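Local coordinates for protein argonaute (Methanocaldococcus jannaschii, PDB 5G5S), which uses short single-stranded DNA guides to find complementary DNA target strands and slice them, and may thereby defend the archaeon against invading genetic elements, at residues H166-V171 with N237-Y242; L178-G183 with D440-E445; M307-T312 with L661-T666; P323-S328 with I492-T497; K381-Y386 with P396-A401. All blocks are in the same frame, centred on the assembly; numbering follows the deposited sequence.

Contact 1. Residues H166-V171 with N237-Y242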
# COMPACT_ATOMS: atom_id res chain seq x y z
N HIS A 166 24.95 -1.74 6.03
CA HIS A 166 24.24 -2.81 5.33
C HIS A 166 23.08 -3.45 6.10
O HIS A 166 23.01 -3.36 7.32
CB HIS A 166 25.21 -3.87 4.84
CG HIS A 166 25.80 -4.66 5.95
ND1 HIS A 166 27.01 -4.32 6.52
CD2 HIS A 166 25.31 -5.74 6.60
CE1 HIS A 166 27.24 -5.22 7.44
NE2 HIS A 166 26.23 -6.09 7.54
N LEU A 167 22.19 -4.12 5.36
CA LEU A 167 20.98 -4.76 5.86
C LEU A 167 21.15 -5.74 7.05
O LEU A 167 20.38 -5.64 8.00
CB LEU A 167 20.14 -5.32 4.69
CG LEU A 167 18.78 -5.96 4.97
CD1 LEU A 167 17.85 -5.03 5.72
CD2 LEU A 167 18.14 -6.39 3.67
N TRP A 168 22.17 -6.63 7.02
CA TRP A 168 22.43 -7.59 8.11
C TRP A 168 22.87 -6.96 9.44
O TRP A 168 22.32 -7.33 10.48
CB TRP A 168 23.37 -8.73 7.67
CG TRP A 168 23.58 -9.84 8.67
CD1 TRP A 168 24.77 -10.35 9.09
CD2 TRP A 168 22.56 -10.58 9.38
NE1 TRP A 168 24.57 -11.37 9.99
CE2 TRP A 168 23.22 -11.53 10.19
CE3 TRP A 168 21.15 -10.54 9.39
CZ2 TRP A 168 22.52 -12.43 11.01
CZ3 TRP A 168 20.46 -11.40 10.23
CH2 TRP A 168 21.14 -12.35 11.01
N ASP A 169 23.83 -6.01 9.42
CA ASP A 169 24.29 -5.32 10.64
C ASP A 169 23.21 -4.38 11.14
O ASP A 169 23.05 -4.22 12.35
CB ASP A 169 25.58 -4.50 10.41
CG ASP A 169 26.89 -5.26 10.61
OD1 ASP A 169 26.93 -6.48 10.31
OD2 ASP A 169 27.90 -4.61 10.95
N PHE A 170 22.47 -3.77 10.19
CA PHE A 170 21.39 -2.84 10.50
C PHE A 170 20.31 -3.53 11.33
O PHE A 170 19.84 -2.95 12.32
CB PHE A 170 20.83 -2.22 9.21
CG PHE A 170 19.75 -1.20 9.45
CD1 PHE A 170 20.06 0.09 9.84
CD2 PHE A 170 18.41 -1.56 9.37
CE1 PHE A 170 19.06 1.03 10.11
CE2 PHE A 170 17.41 -0.63 9.64
CZ PHE A 170 17.74 0.67 9.99
N VAL A 171 19.96 -4.78 10.96
CA VAL A 171 18.95 -5.59 11.66
C VAL A 171 19.52 -6.33 12.89
O VAL A 171 19.00 -7.36 13.31
CB VAL A 171 18.09 -6.49 10.70
CG1 VAL A 171 17.35 -5.64 9.67
CG2 VAL A 171 18.92 -7.58 10.02
N ASN A 237 26.78 -17.79 9.69
CA ASN A 237 25.46 -18.11 10.25
C ASN A 237 24.40 -17.04 9.87
O ASN A 237 23.41 -16.85 10.58
CB ASN A 237 25.55 -18.30 11.77
N GLN A 238 24.62 -16.37 8.73
CA GLN A 238 23.78 -15.33 8.13
C GLN A 238 22.61 -15.97 7.36
O GLN A 238 22.84 -16.98 6.68
CB GLN A 238 24.65 -14.53 7.15
CG GLN A 238 24.16 -13.14 6.79
CD GLN A 238 24.90 -12.66 5.56
OE1 GLN A 238 24.33 -12.56 4.47
NE2 GLN A 238 26.20 -12.43 5.68
N PRO A 239 21.38 -15.38 7.40
CA PRO A 239 20.25 -15.98 6.65
C PRO A 239 20.43 -15.90 5.15
O PRO A 239 21.20 -15.07 4.66
CB PRO A 239 19.04 -15.14 7.09
CG PRO A 239 19.48 -14.37 8.28
CD PRO A 239 20.95 -14.17 8.12
N ILE A 240 19.73 -16.77 4.41
CA ILE A 240 19.74 -16.79 2.96
C ILE A 240 18.46 -16.10 2.50
O ILE A 240 17.40 -16.70 2.46
CB ILE A 240 19.94 -18.22 2.35
CG1 ILE A 240 21.10 -19.02 3.02
CG2 ILE A 240 20.06 -18.17 0.82
CD1 ILE A 240 22.55 -18.40 3.04
N MET A 241 18.56 -14.81 2.21
CA MET A 241 17.43 -13.99 1.77
C MET A 241 17.08 -14.29 0.31
O MET A 241 17.92 -14.77 -0.45
CB MET A 241 17.79 -12.51 1.96
CG MET A 241 16.64 -11.55 1.74
SD MET A 241 17.19 -9.87 2.06
CE MET A 241 16.21 -9.52 3.42
N TYR A 242 15.83 -14.02 -0.07
CA TYR A 242 15.33 -14.16 -1.43
C TYR A 242 14.53 -12.92 -1.79
O TYR A 242 14.05 -12.24 -0.89
CB TYR A 242 14.52 -15.47 -1.60
CG TYR A 242 15.40 -16.69 -1.75
CD1 TYR A 242 15.85 -17.38 -0.63
CD2 TYR A 242 15.83 -17.12 -3.00
CE1 TYR A 242 16.70 -18.48 -0.76
CE2 TYR A 242 16.67 -18.22 -3.14
CZ TYR A 242 17.11 -18.90 -2.02
OH TYR A 242 17.93 -19.99 -2.15
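Two CH-pi contacts carry most of this junction, both on the same face of the Trp168 indole. Gln238 CG lies 3.6 Å from the centroid of the five-membered ring, 8° off its normal. Pro239 CD lies over the same face of the six-membered ring, 3.5 Å from its centroid. Consecutive residues thus cover the two halves of one indole. Trp168 reaches them because its CG stands anti to the backbone N (chi1 -174°). The amide plane of Gln238 is turned 38° from the indole, so the aliphatic part of that side chain makes the contact and the amide does not stack.

A second, purely apolar contact joins Leu167 CD2 to Met241 CE at 3.7 Å; the two side chains run roughly perpendicular. No hydrogen bond links the segments, and all the touching residues are buried. The pair belongs to the PAZ domain, which holds the 3' end of the guide. Here helix 167-170 packs on the loop before strand 242-243, while Leu178 of helix 175-179 touches both Leu167 and Met241, and strand 255-260 meets Leu167 through Leu257.

Contact 2. Residues L178-G183 with D440-E445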
# COMPACT_ATOMS: atom_id res chain seq x y z
N LEU A 178 15.03 -9.19 10.37
CA LEU A 178 15.12 -9.20 8.92
C LEU A 178 13.74 -9.42 8.27
O LEU A 178 13.42 -8.75 7.29
CB LEU A 178 16.12 -10.27 8.44
CG LEU A 178 16.58 -10.15 6.99
CD1 LEU A 178 17.40 -8.90 6.77
CD2 LEU A 178 17.38 -11.37 6.58
N GLU A 179 12.91 -10.31 8.86
CA GLU A 179 11.55 -10.62 8.38
C GLU A 179 10.64 -9.39 8.43
O GLU A 179 9.80 -9.21 7.55
CB GLU A 179 10.94 -11.80 9.16
CG GLU A 179 11.75 -13.08 9.03
CD GLU A 179 11.26 -14.31 9.77
OE1 GLU A 179 10.50 -14.17 10.76
OE2 GLU A 179 11.69 -15.42 9.38
N GLU A 180 10.85 -8.50 9.43
CA GLU A 180 10.11 -7.24 9.59
C GLU A 180 10.39 -6.25 8.44
O GLU A 180 9.69 -5.24 8.33
CB GLU A 180 10.46 -6.60 10.94
CG GLU A 180 9.70 -7.17 12.11
CD GLU A 180 8.20 -7.32 11.91
OE1 GLU A 180 7.53 -6.32 11.58
OE2 GLU A 180 7.70 -8.46 12.06
N TYR A 181 11.42 -6.53 7.61
CA TYR A 181 11.82 -5.71 6.47
C TYR A 181 11.26 -6.19 5.13
O TYR A 181 11.51 -5.56 4.10
CB TYR A 181 13.35 -5.45 6.47
CG TYR A 181 13.73 -4.45 7.54
CD1 TYR A 181 13.89 -4.85 8.87
CD2 TYR A 181 13.81 -3.09 7.26
CE1 TYR A 181 14.15 -3.92 9.88
CE2 TYR A 181 14.07 -2.15 8.26
CZ TYR A 181 14.25 -2.58 9.56
OH TYR A 181 14.50 -1.66 10.56
N VAL A 182 10.43 -7.26 5.16
CA VAL A 182 9.72 -7.76 3.97
C VAL A 182 8.74 -6.64 3.53
O VAL A 182 7.97 -6.14 4.34
CB VAL A 182 9.00 -9.12 4.22
CG1 VAL A 182 8.14 -9.50 3.03
CG2 VAL A 182 10.01 -10.23 4.52
N GLY A 183 8.87 -6.22 2.27
CA GLY A 183 8.07 -5.15 1.70
C GLY A 183 8.83 -3.84 1.57
O GLY A 183 8.32 -2.88 0.99
N ASP A 440 14.26 -0.57 17.18
CA ASP A 440 13.97 -1.74 18.01
C ASP A 440 12.47 -1.98 18.24
O ASP A 440 12.12 -3.05 18.74
CB ASP A 440 14.76 -1.68 19.34
CG ASP A 440 16.23 -2.05 19.27
OD1 ASP A 440 16.81 -2.05 18.16
OD2 ASP A 440 16.83 -2.32 20.35
N ASN A 441 11.58 -1.03 17.86
CA ASN A 441 10.11 -1.18 17.95
C ASN A 441 9.61 -2.41 17.16
O ASN A 441 8.55 -2.94 17.46
CB ASN A 441 9.39 0.08 17.46
CG ASN A 441 9.21 1.17 18.50
OD1 ASN A 441 9.10 0.92 19.71
ND2 ASN A 441 9.12 2.41 18.03
N ASP A 442 10.40 -2.86 16.16
CA ASP A 442 10.13 -4.05 15.35
C ASP A 442 10.13 -5.33 16.19
O ASP A 442 9.48 -6.30 15.80
CB ASP A 442 11.10 -4.14 14.17
CG ASP A 442 10.77 -3.19 13.02
OD1 ASP A 442 9.56 -2.93 12.79
OD2 ASP A 442 11.71 -2.75 12.33
N TYR A 443 10.82 -5.32 17.36
CA TYR A 443 10.85 -6.45 18.30
C TYR A 443 9.45 -6.67 18.89
O TYR A 443 9.08 -7.81 19.16
CB TYR A 443 11.89 -6.25 19.41
CG TYR A 443 13.33 -6.52 19.00
CD1 TYR A 443 13.74 -7.79 18.59
CD2 TYR A 443 14.30 -5.52 19.09
CE1 TYR A 443 15.06 -8.04 18.23
CE2 TYR A 443 15.63 -5.77 18.75
CZ TYR A 443 16.01 -7.03 18.32
OH TYR A 443 17.32 -7.28 17.98
N TYR A 444 8.65 -5.59 19.03
CA TYR A 444 7.26 -5.67 19.50
C TYR A 444 6.40 -6.36 18.45
O TYR A 444 5.49 -7.11 18.80
CB TYR A 444 6.70 -4.27 19.83
CG TYR A 444 7.33 -3.62 21.05
CD1 TYR A 444 7.36 -4.27 22.28
CD2 TYR A 444 7.82 -2.32 20.99
CE1 TYR A 444 7.92 -3.66 23.41
CE2 TYR A 444 8.36 -1.69 22.11
CZ TYR A 444 8.42 -2.37 23.32
OH TYR A 444 8.95 -1.77 24.42
N GLU A 445 6.70 -6.13 17.15
CA GLU A 445 6.02 -6.76 16.01
C GLU A 445 6.44 -8.24 15.94
O GLU A 445 5.62 -9.09 15.58
CB GLU A 445 6.35 -6.02 14.70
CG GLU A 445 5.79 -4.61 14.58
CD GLU A 445 4.27 -4.50 14.61
OE1 GLU A 445 3.59 -5.32 13.95
OE2 GLU A 445 3.77 -3.60 15.32
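Glu180, in the type I turn from Glu179 to Val182 of the PAZ domain, lies against Asp442 and Glu445 at the start of the Mid-domain helix 442-452. Its aliphatic part does the packing: Glu180 CG is 3.9 Å from Asp442 CB, the two side chains passing in opposite directions. Bent at chi2 (-47°), the chain brings Glu180 OE1 3.3 Å from Glu445 CB, a methylene. Glu180 OE1 stays 4.1 Å from Asp442 OD1; these like charges might raise the carboxylates' proton affinity, but nearby lysines probably temper this.

In the next shell, Lys698 forms a long, weak ion pair with Glu180, and Lys449 a salt bridge with Glu179. The bond from Val182 N to Glu179 O closes the turn. PAZ and Mid separate when guide DNA binds, and a light contact without a clear hydrogen bond across it is consistent with an interface that can open. The Tyr181 ring stands at 84° to the Asp442 carboxylate, and Tyr181 CE1 lies 3.7 Å from Asp442 OD2.

Contact 3. Residues M307-T312 with L661-T666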
# COMPACT_ATOMS: atom_id res chain seq x y z
N MET A 307 -14.20 18.67 -5.73
CA MET A 307 -15.43 18.37 -5.00
C MET A 307 -14.99 18.07 -3.54
O MET A 307 -13.84 17.67 -3.30
CB MET A 307 -16.16 17.13 -5.60
CG MET A 307 -15.52 15.79 -5.19
SD MET A 307 -16.37 14.25 -5.65
CE MET A 307 -17.57 14.15 -4.38
N LYS A 308 -15.90 18.23 -2.58
CA LYS A 308 -15.63 17.89 -1.19
C LYS A 308 -16.51 16.68 -0.87
O LYS A 308 -17.69 16.68 -1.21
CB LYS A 308 -15.90 19.07 -0.24
CG LYS A 308 -15.20 18.88 1.11
CD LYS A 308 -14.93 20.20 1.82
CE LYS A 308 -13.46 20.54 1.90
NZ LYS A 308 -12.74 19.71 2.89
N PHE A 309 -15.92 15.63 -0.28
CA PHE A 309 -16.69 14.43 0.03
C PHE A 309 -17.61 14.62 1.23
O PHE A 309 -17.31 15.40 2.12
CB PHE A 309 -15.76 13.22 0.27
CG PHE A 309 -14.76 12.93 -0.83
CD1 PHE A 309 -15.18 12.73 -2.14
CD2 PHE A 309 -13.41 12.77 -0.53
CE1 PHE A 309 -14.26 12.44 -3.15
CE2 PHE A 309 -12.49 12.46 -1.54
CZ PHE A 309 -12.92 12.30 -2.84
N ASN A 310 -18.74 13.91 1.24
CA ASN A 310 -19.66 13.98 2.37
C ASN A 310 -19.11 13.15 3.51
O ASN A 310 -18.47 12.12 3.26
CB ASN A 310 -21.04 13.46 1.98
CG ASN A 310 -21.68 14.24 0.86
OD1 ASN A 310 -21.61 15.48 0.81
ND2 ASN A 310 -22.31 13.52 -0.05
N ASN A 311 -19.33 13.59 4.75
CA ASN A 311 -18.88 12.87 5.93
C ASN A 311 -19.93 11.80 6.21
O ASN A 311 -20.86 12.01 7.00
CB ASN A 311 -18.70 13.84 7.10
CG ASN A 311 -18.09 13.21 8.33
OD1 ASN A 311 -17.18 12.38 8.25
ND2 ASN A 311 -18.55 13.64 9.49
N THR A 312 -19.83 10.69 5.48
CA THR A 312 -20.79 9.58 5.53
C THR A 312 -20.95 9.02 6.95
O THR A 312 -19.95 8.79 7.63
CB THR A 312 -20.48 8.57 4.41
OG1 THR A 312 -20.60 9.26 3.16
CG2 THR A 312 -21.41 7.35 4.42
N LEU A 661 -17.75 6.60 -2.78
CA LEU A 661 -17.68 5.21 -2.34
C LEU A 661 -16.28 4.86 -1.83
O LEU A 661 -16.15 4.22 -0.79
CB LEU A 661 -18.09 4.23 -3.47
CG LEU A 661 -17.85 2.71 -3.19
CD1 LEU A 661 -18.63 2.23 -1.99
CD2 LEU A 661 -18.20 1.89 -4.38
N LEU A 662 -15.24 5.26 -2.57
CA LEU A 662 -13.85 5.01 -2.21
C LEU A 662 -13.48 5.72 -0.93
O LEU A 662 -12.84 5.11 -0.07
CB LEU A 662 -12.90 5.36 -3.37
CG LEU A 662 -13.10 4.51 -4.65
CD1 LEU A 662 -12.18 4.98 -5.76
CD2 LEU A 662 -12.96 3.02 -4.39
N TYR A 663 -13.96 6.99 -0.77
CA TYR A 663 -13.80 7.77 0.46
C TYR A 663 -14.47 7.08 1.63
O TYR A 663 -13.89 7.04 2.71
CB TYR A 663 -14.36 9.20 0.32
CG TYR A 663 -14.22 9.99 1.60
CD1 TYR A 663 -12.97 10.40 2.06
CD2 TYR A 663 -15.32 10.23 2.42
CE1 TYR A 663 -12.83 11.09 3.27
CE2 TYR A 663 -15.20 10.93 3.62
CZ TYR A 663 -13.95 11.35 4.05
OH TYR A 663 -13.81 12.04 5.23
N ASP A 664 -15.70 6.57 1.43
CA ASP A 664 -16.45 5.88 2.49
C ASP A 664 -15.69 4.66 2.97
O ASP A 664 -15.76 4.34 4.15
CB ASP A 664 -17.85 5.44 1.99
CG ASP A 664 -18.84 6.54 1.66
OD1 ASP A 664 -18.58 7.71 2.02
OD2 ASP A 664 -19.86 6.24 0.98
N LEU A 665 -14.99 3.96 2.05
CA LEU A 665 -14.21 2.76 2.35
C LEU A 665 -12.92 3.05 3.12
O LEU A 665 -12.45 2.16 3.81
CB LEU A 665 -13.96 1.92 1.09
CG LEU A 665 -15.19 1.25 0.47
CD1 LEU A 665 -14.90 0.80 -0.96
CD2 LEU A 665 -15.69 0.08 1.31
N THR A 666 -12.39 4.28 3.06
CA THR A 666 -11.20 4.70 3.86
C THR A 666 -11.62 4.87 5.35
O THR A 666 -10.78 4.90 6.25
CB THR A 666 -10.58 6.02 3.31
OG1 THR A 666 -11.41 7.15 3.63
CG2 THR A 666 -10.27 5.97 1.80
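The backbones come closest at two points, Phe309 to Tyr663 (7.3 Å between their CA atoms) and Thr312 to Asp664 (6.5 Å between theirs), as the chain leaving strand 302-308 runs past helix 656-666 of the PIWI domain, whose fold is RNase H-like. An inverse gamma turn centred on Asn311 bends the chain and has Thr312 as its last residue.

At the first point the rings of Phe309 and Tyr663 lie nearly parallel, 24° between planes, but slid so far apart that they barely overlap, with centroids 5.1 Å from each other. Each instead puts its CB over a face of the other: Phe309 CB is 4.0 Å from the Tyr663 centroid, and Tyr663 CB is 4.1 Å from the Phe309 centroid. This reciprocal pair of CH-pi contacts is made possible by Tyr663 CG standing anti to its backbone nitrogen (chi1 178°), which lays the ring alongside Phe309. Phe624 of strand 621-625 also packs on both aromatics.

The second point is polar and buried. Gln660 NE2 donates to Asp664 OD1, the same oxygen that accepts from Thr312. That threonine bond, from Thr312 OG1 to Asp664 OD1, is 2.8 Å long and arrives from above the carboxylate, 40° out of its plane.

Contact 4. Residues P323-S328 with I492-T497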
# COMPACT_ATOMS: atom_id res chain seq x y z
N PRO A 323 -30.24 0.05 15.28
CA PRO A 323 -29.25 0.90 14.60
C PRO A 323 -29.33 2.40 14.91
O PRO A 323 -30.42 2.94 15.01
CB PRO A 323 -29.51 0.62 13.11
CG PRO A 323 -30.18 -0.71 13.09
CD PRO A 323 -31.05 -0.71 14.31
N THR A 324 -28.15 3.04 15.06
CA THR A 324 -28.00 4.47 15.38
C THR A 324 -26.89 5.11 14.56
O THR A 324 -25.82 4.51 14.40
CB THR A 324 -27.68 4.68 16.87
OG1 THR A 324 -27.85 3.46 17.60
CG2 THR A 324 -28.50 5.81 17.49
N LYS A 325 -27.13 6.35 14.08
CA LYS A 325 -26.17 7.12 13.28
C LYS A 325 -25.05 7.71 14.12
O LYS A 325 -25.30 8.39 15.12
CB LYS A 325 -26.87 8.21 12.45
CG LYS A 325 -27.02 7.84 10.98
CD LYS A 325 -28.20 8.55 10.33
CE LYS A 325 -27.82 9.83 9.62
NZ LYS A 325 -27.81 9.66 8.14
N ILE A 326 -23.82 7.43 13.71
CA ILE A 326 -22.56 7.90 14.29
C ILE A 326 -21.76 8.49 13.13
O ILE A 326 -21.85 7.97 12.02
CB ILE A 326 -21.88 6.71 15.05
CG1 ILE A 326 -22.01 6.84 16.58
CG2 ILE A 326 -20.46 6.34 14.58
CD1 ILE A 326 -21.24 8.02 17.25
N TYR A 327 -21.06 9.60 13.34
CA TYR A 327 -20.30 10.24 12.26
C TYR A 327 -18.80 9.99 12.35
O TYR A 327 -18.08 10.17 11.37
CB TYR A 327 -20.62 11.74 12.15
CG TYR A 327 -21.99 12.00 11.54
CD1 TYR A 327 -23.13 12.04 12.34
CD2 TYR A 327 -22.14 12.15 10.17
CE1 TYR A 327 -24.39 12.23 11.78
CE2 TYR A 327 -23.39 12.37 9.60
CZ TYR A 327 -24.52 12.39 10.41
OH TYR A 327 -25.76 12.60 9.86
N SER A 328 -18.34 9.56 13.53
CA SER A 328 -16.93 9.26 13.79
C SER A 328 -16.81 8.14 14.82
O SER A 328 -17.71 7.96 15.63
CB SER A 328 -16.20 10.52 14.25
OG SER A 328 -14.81 10.30 14.38
N ILE A 492 -20.99 -0.40 10.69
CA ILE A 492 -21.23 -0.62 9.26
C ILE A 492 -21.47 0.73 8.57
O ILE A 492 -21.48 1.77 9.24
CB ILE A 492 -22.35 -1.68 8.98
CG1 ILE A 492 -23.73 -1.21 9.47
CG2 ILE A 492 -21.99 -3.06 9.54
CD1 ILE A 492 -24.81 -1.31 8.47
N LEU A 493 -21.63 0.72 7.24
CA LEU A 493 -21.91 1.93 6.46
C LEU A 493 -23.39 2.23 6.48
O LEU A 493 -24.20 1.31 6.35
CB LEU A 493 -21.43 1.77 5.01
CG LEU A 493 -19.92 1.85 4.78
CD1 LEU A 493 -19.57 1.35 3.40
CD2 LEU A 493 -19.40 3.28 4.96
N ASP A 494 -23.76 3.52 6.63
CA ASP A 494 -25.16 3.95 6.63
C ASP A 494 -25.78 3.87 5.23
O ASP A 494 -26.99 3.69 5.11
CB ASP A 494 -25.32 5.37 7.20
CG ASP A 494 -26.75 5.86 7.32
OD1 ASP A 494 -27.58 5.14 7.92
OD2 ASP A 494 -27.05 6.97 6.83
N SER A 495 -24.94 4.00 4.19
CA SER A 495 -25.39 3.94 2.80
C SER A 495 -25.03 2.60 2.15
O SER A 495 -23.86 2.19 2.16
CB SER A 495 -24.82 5.11 2.00
OG SER A 495 -23.40 5.05 1.93
N LYS A 496 -26.05 1.91 1.59
CA LYS A 496 -25.88 0.64 0.88
C LYS A 496 -25.51 0.93 -0.58
O LYS A 496 -26.07 1.84 -1.21
CB LYS A 496 -27.14 -0.24 0.97
N THR A 497 -24.56 0.14 -1.10
CA THR A 497 -24.01 0.30 -2.44
C THR A 497 -24.66 -0.62 -3.49
O THR A 497 -25.22 -1.65 -3.10
CB THR A 497 -22.50 0.07 -2.35
OG1 THR A 497 -22.24 -1.33 -2.17
CG2 THR A 497 -21.86 0.85 -1.19
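Lys325 NZ donates to Asp494 OD2 at 3.1 Å, a hydrogen-bonded salt bridge and the sole polar link between the two segments. The ammonium meets the oxygen from above the carboxylate, 44° out of its plane, and Asp494 OD1 takes no part in the bond.

Both side chains have to be steered to meet. Asp494 CG stands anti to the backbone N (chi1 -176°), which carries the carboxylate to the end of Lys325. Lys325 is bent at chi3 and chi4, folding its end round to the acid so that the two chains meet at about a right angle. Along the way the lysine methylenes only graze the carboxylate, Lys325 CD lying 4.0 Å from Asp494 OD2. Burial is slight, 81 Å² over both sides, as befits a surface ion pair.

The strands themselves are not hydrogen-bonded to each other. Strand 314-317 runs between them, its backbone bonding to Thr324 and Ile326 through Val316 and Leu314, and to Ile492 through Leu315. The arrangement is a surface salt bridge between an edge strand and the loop that follows the other edge strand of a three-stranded antiparallel sheet.

Contact 5. Residues K381-Y386 with P396-A401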
# COMPACT_ATOMS: atom_id res chain seq x y z
N LYS A 381 -8.96 -0.26 34.94
CA LYS A 381 -10.02 0.73 34.70
C LYS A 381 -10.61 0.63 33.30
O LYS A 381 -11.80 0.91 33.13
CB LYS A 381 -9.53 2.15 34.97
N MET A 382 -9.81 0.21 32.30
CA MET A 382 -10.29 0.04 30.93
C MET A 382 -11.08 -1.27 30.77
O MET A 382 -12.19 -1.25 30.24
CB MET A 382 -9.14 0.12 29.92
CG MET A 382 -9.54 -0.35 28.52
SD MET A 382 -8.20 -0.56 27.35
CE MET A 382 -7.35 -1.93 28.07
N PHE A 383 -10.49 -2.40 31.19
CA PHE A 383 -11.11 -3.72 31.06
C PHE A 383 -12.31 -3.96 31.98
O PHE A 383 -13.26 -4.59 31.55
CB PHE A 383 -10.08 -4.85 31.16
CG PHE A 383 -9.21 -5.08 29.94
CD1 PHE A 383 -9.78 -5.35 28.70
CD2 PHE A 383 -7.83 -5.13 30.05
CE1 PHE A 383 -8.97 -5.60 27.58
CE2 PHE A 383 -7.02 -5.40 28.94
CZ PHE A 383 -7.60 -5.62 27.71
N ARG A 384 -12.29 -3.45 33.23
CA ARG A 384 -13.42 -3.65 34.16
C ARG A 384 -14.69 -2.94 33.69
O ARG A 384 -15.79 -3.46 33.89
CB ARG A 384 -13.06 -3.26 35.60
N ASN A 385 -14.53 -1.77 33.03
CA ASN A 385 -15.63 -0.98 32.46
C ASN A 385 -16.11 -1.63 31.17
O ASN A 385 -17.30 -1.54 30.84
CB ASN A 385 -15.22 0.47 32.23
CG ASN A 385 -15.32 1.34 33.48
OD1 ASN A 385 -16.37 1.90 33.80
ND2 ASN A 385 -14.21 1.48 34.19
N TYR A 386 -15.20 -2.30 30.44
CA TYR A 386 -15.55 -3.00 29.22
C TYR A 386 -16.27 -4.31 29.55
O TYR A 386 -17.28 -4.61 28.91
CB TYR A 386 -14.31 -3.25 28.32
CG TYR A 386 -14.58 -4.21 27.18
CD1 TYR A 386 -15.08 -3.75 25.96
CD2 TYR A 386 -14.38 -5.58 27.33
CE1 TYR A 386 -15.36 -4.64 24.92
CE2 TYR A 386 -14.69 -6.47 26.31
CZ TYR A 386 -15.15 -6.00 25.09
OH TYR A 386 -15.42 -6.88 24.08
N PRO A 396 -17.14 -10.53 23.63
CA PRO A 396 -16.35 -11.41 24.52
C PRO A 396 -15.76 -10.65 25.70
O PRO A 396 -15.63 -9.42 25.64
CB PRO A 396 -15.25 -11.95 23.60
CG PRO A 396 -15.07 -10.88 22.56
CD PRO A 396 -16.40 -10.21 22.38
N LYS A 397 -15.40 -11.37 26.77
CA LYS A 397 -14.79 -10.79 27.96
C LYS A 397 -13.28 -11.07 27.96
O LYS A 397 -12.83 -12.01 27.31
CB LYS A 397 -15.46 -11.32 29.23
N PHE A 398 -12.52 -10.25 28.69
CA PHE A 398 -11.08 -10.43 28.81
C PHE A 398 -10.75 -10.85 30.26
O PHE A 398 -11.05 -10.11 31.21
CB PHE A 398 -10.33 -9.16 28.37
CG PHE A 398 -10.52 -8.81 26.91
CD1 PHE A 398 -9.71 -9.37 25.93
CD2 PHE A 398 -11.52 -7.92 26.52
CE1 PHE A 398 -9.90 -9.05 24.58
CE2 PHE A 398 -11.70 -7.61 25.17
CZ PHE A 398 -10.90 -8.17 24.21
N ASN A 399 -10.21 -12.07 30.42
CA ASN A 399 -9.82 -12.63 31.71
C ASN A 399 -8.29 -12.77 31.78
O ASN A 399 -7.73 -13.74 31.27
CB ASN A 399 -10.53 -13.96 31.99
CG ASN A 399 -10.20 -14.52 33.34
OD1 ASN A 399 -9.23 -15.26 33.51
ND2 ASN A 399 -10.96 -14.12 34.35
N TYR A 400 -7.63 -11.76 32.39
CA TYR A 400 -6.18 -11.66 32.50
C TYR A 400 -5.64 -11.97 33.91
O TYR A 400 -4.48 -11.65 34.20
CB TYR A 400 -5.66 -10.30 31.96
CG TYR A 400 -6.32 -9.11 32.62
CD1 TYR A 400 -5.87 -8.65 33.86
CD2 TYR A 400 -7.43 -8.49 32.06
CE1 TYR A 400 -6.51 -7.59 34.51
CE2 TYR A 400 -8.07 -7.43 32.70
CZ TYR A 400 -7.61 -6.99 33.92
OH TYR A 400 -8.23 -5.94 34.57
N ALA A 401 -6.47 -12.59 34.77
CA ALA A 401 -6.11 -12.96 36.14
C ALA A 401 -4.85 -13.82 36.16
O ALA A 401 -4.77 -14.81 35.44
CB ALA A 401 -7.26 -13.69 36.82
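A beta-alpha-beta unit of the Mid domain, strand 357-365, helix 372-390 and strand 397-407, is closed here by an aromatic cluster of Phe383, Tyr386, Phe398 and Tyr400. Phe398 meets both helix aromatics, each differently. Phe383 CE1 lies over one face of its ring, 3.6 Å from Phe398 CD2, whereas Tyr386 comes at the ring's edge, with Tyr386 CE2 3.4 Å from Phe398 CE2. Neither pair is a regular stack: the Phe383 and Phe398 planes are inclined at 41°, those of Tyr386 and Phe398 at 50°.

Tyr400 reaches Phe383 from further along the strand, its CE2 3.5 Å from Phe383 CD2. It does so with CG between the backbone N and the carbonyl carbon (chi1 56°), and its hydroxyl is hydrogen-bonded to Asn380 one turn back on the helix.

One polar bond fixes the other end of the cluster. Tyr386 OH donates to Pro396 O at 3.0 Å, in the carbonyl plane, pinning the ring beside the strand's start. Around this core, Met382, Tyr386 and Phe398 touch helix 473-485, Leu431 of strand 428-434 packs on Phe383, and strand 357-365 pairs with strand 397-407.

In the fold
From the N terminus, contact 1 closes a loop within the PAZ domain. Contact 2 opens inside that loop and closes far later in the Mid domain, so the two cross; they also touch, Phe170 and Val171 packing on Tyr181. Contacts 3 and 4 likewise open before contact 2 closes and end beyond it, crossing it in turn. The span of contact 3, from strand 302-308 to helix 656-666, encloses that of contact 4, and the two adjoin, their centres 12 Å apart. Contact 5 is a short local closure in the Mid domain, lying within the spans of contacts 2, 3 and 4. Contacts 1 and 3 lie on opposite sides of the chain's centre, with centres about 43 Å apart.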